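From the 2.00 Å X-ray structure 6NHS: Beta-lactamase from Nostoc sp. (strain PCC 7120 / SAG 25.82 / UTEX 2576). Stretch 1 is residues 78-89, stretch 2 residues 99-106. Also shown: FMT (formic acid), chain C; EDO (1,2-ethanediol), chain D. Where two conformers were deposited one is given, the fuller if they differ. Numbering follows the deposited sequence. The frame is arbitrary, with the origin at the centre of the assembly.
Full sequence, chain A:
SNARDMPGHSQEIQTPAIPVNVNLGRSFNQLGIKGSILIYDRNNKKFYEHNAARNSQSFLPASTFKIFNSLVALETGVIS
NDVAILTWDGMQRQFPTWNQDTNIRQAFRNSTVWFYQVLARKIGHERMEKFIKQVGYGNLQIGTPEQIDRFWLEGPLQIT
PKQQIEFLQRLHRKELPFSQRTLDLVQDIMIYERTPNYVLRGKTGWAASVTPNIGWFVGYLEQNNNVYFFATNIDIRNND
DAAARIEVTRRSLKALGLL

Stretch 1 (78-89) VISNDVAILTWD
Stretch 2 99-106: NQDTNIRQ

The two stretches run antiparallel, with CA-CA separations of 5.6 Å for Asp82-Ile104, 4.7 Å for Ile85-Asn103 and 4.3 Å for Thr87-Asp101; together they bury 665 Å². Pairing centres on extended Leu86 (phi/psi -111/137) and Thr102 (-156/177): Leu86 N donates to Thr102 O (3.0 Å, 147°) and Thr102 N to Leu86 O (3.1 Å, 173°). Their side chains, m,t and t at chi1 = -163°, share one face of this short ladder.

Beyond Leu86, a side chain replaces the backbone acceptor. Asp101, chi1 m, brings OD1 to 2.8 Å from Trp88 N (151°), and a water donates to the same OD1 (2.7 Å) and to Trp88 O (2.8 Å). Asp101 OD2 accepts a very short bond, 2.5 Å, from O1 of ethanediol. Trp88 (chi1 t, chi2 50°) lays its indole against Asn99, whose CA sits 3.6 Å from the centroid of the Trp88 five-membered ring, 12° off the normal.

At the other end, Asn103 (chi1 p) caps the helix beginning at Ile104: Gln106 N donates to Asn103 OD1 (2.9 Å, 168°). Asn103 ND2 donates to a water at 2.8 Å, which in turn donates to Val83 O (2.7 Å). Ile104 N, 4.2 Å from Ala84 O, donates instead to a third water (2.8 Å) that donates to Asn81 O (2.9 Å) and Ala84 O (2.6 Å). Asn81, also p, steadies the facing turn, its OD1 accepting from Val83 N (3.0 Å) and, weakly, Ala84 N (2.9 Å).

Asp82 (chi1 p) and Arg105 (t,t,m, chi4 98°) form a salt bridge: Asp82 OD2 lies near the guanidinium plane, 2.6 Å from Arg105 NH2 and 2.8 Å from Arg105 NH1. Buried Ile104 (t,t) supplies apolar packing, its CD1 4.3 Å from Ile79 CG2 and its CG2 3.7 Å from Asp82 CA.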

# COMPACT_ATOMS: atom_id res chain seq x y z
N VAL A 78 10.39 -15.30 -7.98
CA VAL A 78 10.83 -14.55 -9.15
C VAL A 78 11.82 -13.47 -8.76
O VAL A 78 12.53 -12.93 -9.62
CB VAL A 78 9.63 -13.97 -9.94
CG1 VAL A 78 8.59 -15.09 -10.26
CG2 VAL A 78 9.01 -12.81 -9.20
N ILE A 79 11.87 -13.11 -7.48
CA ILE A 79 12.94 -12.31 -6.90
C ILE A 79 13.42 -13.06 -5.65
O ILE A 79 12.60 -13.54 -4.86
CB ILE A 79 12.49 -10.87 -6.58
CG1 ILE A 79 13.68 -9.96 -6.23
CG2 ILE A 79 11.42 -10.82 -5.47
CD1 ILE A 79 14.34 -9.32 -7.45
N SER A 80 14.74 -13.22 -5.51
CA SER A 80 15.24 -14.21 -4.55
C SER A 80 15.18 -13.71 -3.11
O SER A 80 14.91 -14.50 -2.20
CB SER A 80 16.66 -14.63 -4.92
OG SER A 80 17.53 -13.52 -4.90
N ASN A 81 15.42 -12.43 -2.88
CA ASN A 81 15.42 -11.87 -1.52
C ASN A 81 15.35 -10.35 -1.65
O ASN A 81 15.08 -9.82 -2.73
CB ASN A 81 16.64 -12.35 -0.73
CG ASN A 81 17.94 -12.05 -1.45
OD1 ASN A 81 18.12 -10.96 -1.99
ND2 ASN A 81 18.85 -13.02 -1.48
N ASP A 82 15.60 -9.64 -0.54
CA ASP A 82 15.44 -8.19 -0.46
C ASP A 82 16.58 -7.41 -1.09
O ASP A 82 16.43 -6.19 -1.31
CB ASP A 82 15.28 -7.75 1.00
CG ASP A 82 16.42 -8.21 1.88
OD1 ASP A 82 16.82 -9.39 1.77
OD2 ASP A 82 16.93 -7.39 2.67
N VAL A 83 17.72 -8.04 -1.38
CA VAL A 83 18.84 -7.35 -2.02
C VAL A 83 19.05 -7.77 -3.47
O VAL A 83 19.87 -7.15 -4.15
CB VAL A 83 20.15 -7.53 -1.22
CG1 VAL A 83 20.00 -6.95 0.21
CG2 VAL A 83 20.58 -8.98 -1.17
N ALA A 84 18.33 -8.79 -3.95
CA ALA A 84 18.47 -9.21 -5.34
C ALA A 84 18.20 -8.04 -6.28
O ALA A 84 17.26 -7.26 -6.07
CB ALA A 84 17.51 -10.38 -5.64
N ILE A 85 19.02 -7.92 -7.32
CA ILE A 85 19.02 -6.76 -8.20
C ILE A 85 18.19 -7.06 -9.44
O ILE A 85 18.29 -8.15 -10.02
CB ILE A 85 20.46 -6.36 -8.60
CG1 ILE A 85 21.22 -5.79 -7.39
CG2 ILE A 85 20.45 -5.35 -9.75
CD1 ILE A 85 22.73 -5.69 -7.63
N LEU A 86 17.36 -6.10 -9.85
CA LEU A 86 16.90 -6.01 -11.22
C LEU A 86 17.53 -4.77 -11.84
O LEU A 86 17.59 -3.71 -11.19
CB LEU A 86 15.38 -5.93 -11.31
CG LEU A 86 14.56 -7.14 -10.85
CD1 LEU A 86 13.06 -6.87 -11.04
CD2 LEU A 86 14.97 -8.41 -11.57
N THR A 87 18.02 -4.89 -13.07
CA THR A 87 18.76 -3.79 -13.66
C THR A 87 17.85 -2.87 -14.47
O THR A 87 16.88 -3.30 -15.10
CB THR A 87 19.90 -4.31 -14.55
OG1 THR A 87 19.41 -5.28 -15.48
CG2 THR A 87 21.00 -4.94 -13.69
N TRP A 88 18.19 -1.59 -14.44
CA TRP A 88 17.50 -0.60 -15.26
C TRP A 88 17.70 -0.92 -16.75
O TRP A 88 18.79 -1.30 -17.17
CB TRP A 88 18.05 0.78 -14.90
CG TRP A 88 17.62 1.93 -15.74
CD1 TRP A 88 16.34 2.27 -16.07
CD2 TRP A 88 18.47 2.94 -16.29
NE1 TRP A 88 16.35 3.41 -16.84
CE2 TRP A 88 17.64 3.85 -16.98
CE3 TRP A 88 19.85 3.15 -16.29
CZ2 TRP A 88 18.15 4.96 -17.65
CZ3 TRP A 88 20.36 4.26 -16.97
CH2 TRP A 88 19.51 5.14 -17.64
N ASP A 89 16.63 -0.76 -17.54
CA ASP A 89 16.69 -1.05 -18.97
C ASP A 89 17.26 0.10 -19.80
O ASP A 89 17.25 0.01 -21.04
CB ASP A 89 15.31 -1.44 -19.50
CG ASP A 89 14.29 -0.32 -19.39
OD1 ASP A 89 14.63 0.81 -18.98
OD2 ASP A 89 13.11 -0.58 -19.73
N ASN A 99 15.88 5.72 -12.71
CA ASN A 99 16.79 5.42 -13.81
C ASN A 99 18.10 4.83 -13.30
O ASN A 99 19.19 5.31 -13.60
CB ASN A 99 17.04 6.68 -14.63
CG ASN A 99 15.76 7.26 -15.21
OD1 ASN A 99 14.86 6.52 -15.61
ND2 ASN A 99 15.67 8.59 -15.25
N GLN A 100 17.99 3.74 -12.54
CA GLN A 100 19.15 3.11 -11.94
C GLN A 100 18.78 1.69 -11.54
O GLN A 100 17.61 1.40 -11.26
CB GLN A 100 19.65 3.89 -10.72
CG GLN A 100 18.66 3.87 -9.58
CD GLN A 100 19.08 4.75 -8.42
OE1 GLN A 100 20.21 5.22 -8.37
NE2 GLN A 100 18.17 4.97 -7.47
N ASP A 101 19.78 0.82 -11.49
CA ASP A 101 19.57 -0.54 -10.97
C ASP A 101 19.07 -0.46 -9.53
O ASP A 101 19.39 0.47 -8.79
CB ASP A 101 20.87 -1.35 -11.00
CG ASP A 101 21.50 -1.44 -12.38
OD1 ASP A 101 20.81 -1.22 -13.40
OD2 ASP A 101 22.70 -1.76 -12.45
N THR A 102 18.27 -1.44 -9.12
CA THR A 102 17.70 -1.35 -7.77
C THR A 102 17.35 -2.75 -7.27
O THR A 102 17.54 -3.76 -7.96
CB THR A 102 16.49 -0.40 -7.77
OG1 THR A 102 16.19 -0.00 -6.42
CG2 THR A 102 15.27 -1.06 -8.39
N ASN A 103 16.88 -2.81 -6.03
CA ASN A 103 16.39 -4.03 -5.42
C ASN A 103 14.99 -3.75 -4.89
O ASN A 103 14.49 -2.62 -4.99
CB ASN A 103 17.35 -4.53 -4.32
CG ASN A 103 17.51 -3.54 -3.16
OD1 ASN A 103 16.54 -2.94 -2.69
ND2 ASN A 103 18.75 -3.39 -2.67
N ILE A 104 14.35 -4.76 -4.30
CA ILE A 104 12.95 -4.60 -3.96
C ILE A 104 12.77 -3.63 -2.79
O ILE A 104 11.76 -2.93 -2.72
CB ILE A 104 12.29 -5.98 -3.69
CG1 ILE A 104 10.76 -5.86 -3.70
CG2 ILE A 104 12.77 -6.59 -2.38
CD1 ILE A 104 10.06 -7.21 -3.63
N ARG A 105 13.75 -3.56 -1.88
CA ARG A 105 13.64 -2.62 -0.77
C ARG A 105 13.68 -1.18 -1.26
O ARG A 105 12.87 -0.35 -0.83
CB ARG A 105 14.75 -2.86 0.25
CG ARG A 105 14.77 -1.80 1.37
CD ARG A 105 15.87 -2.05 2.40
NE ARG A 105 15.57 -3.21 3.23
CZ ARG A 105 16.08 -4.42 3.03
NH1 ARG A 105 16.93 -4.64 2.03
NH2 ARG A 105 15.74 -5.41 3.84
N GLN A 106 14.61 -0.87 -2.17
CA GLN A 106 14.71 0.49 -2.68
C GLN A 106 13.61 0.77 -3.70
O GLN A 106 13.12 1.91 -3.78
CB GLN A 106 16.10 0.73 -3.28
CG GLN A 106 17.26 0.59 -2.26
CD GLN A 106 17.06 1.46 -1.03
OE1 GLN A 106 16.81 2.67 -1.14
NE2 GLN A 106 17.14 0.85 0.15
C FMT C . 16.21 -11.76 -8.90
O1 FMT C . 16.41 -12.67 -8.08
O2 FMT C . 17.08 -11.17 -9.55
C1 EDO D . 24.21 -2.41 -9.32
O1 EDO D . 24.13 -1.56 -10.46
C2 EDO D . 25.10 -3.60 -9.65
O2 EDO D . 24.54 -4.27 -10.78
O HOH W 1 15.27 -7.42 -4.37
O HOH W 2 21.04 -4.87 -3.47
O HOH W 3 21.35 -1.13 -16.07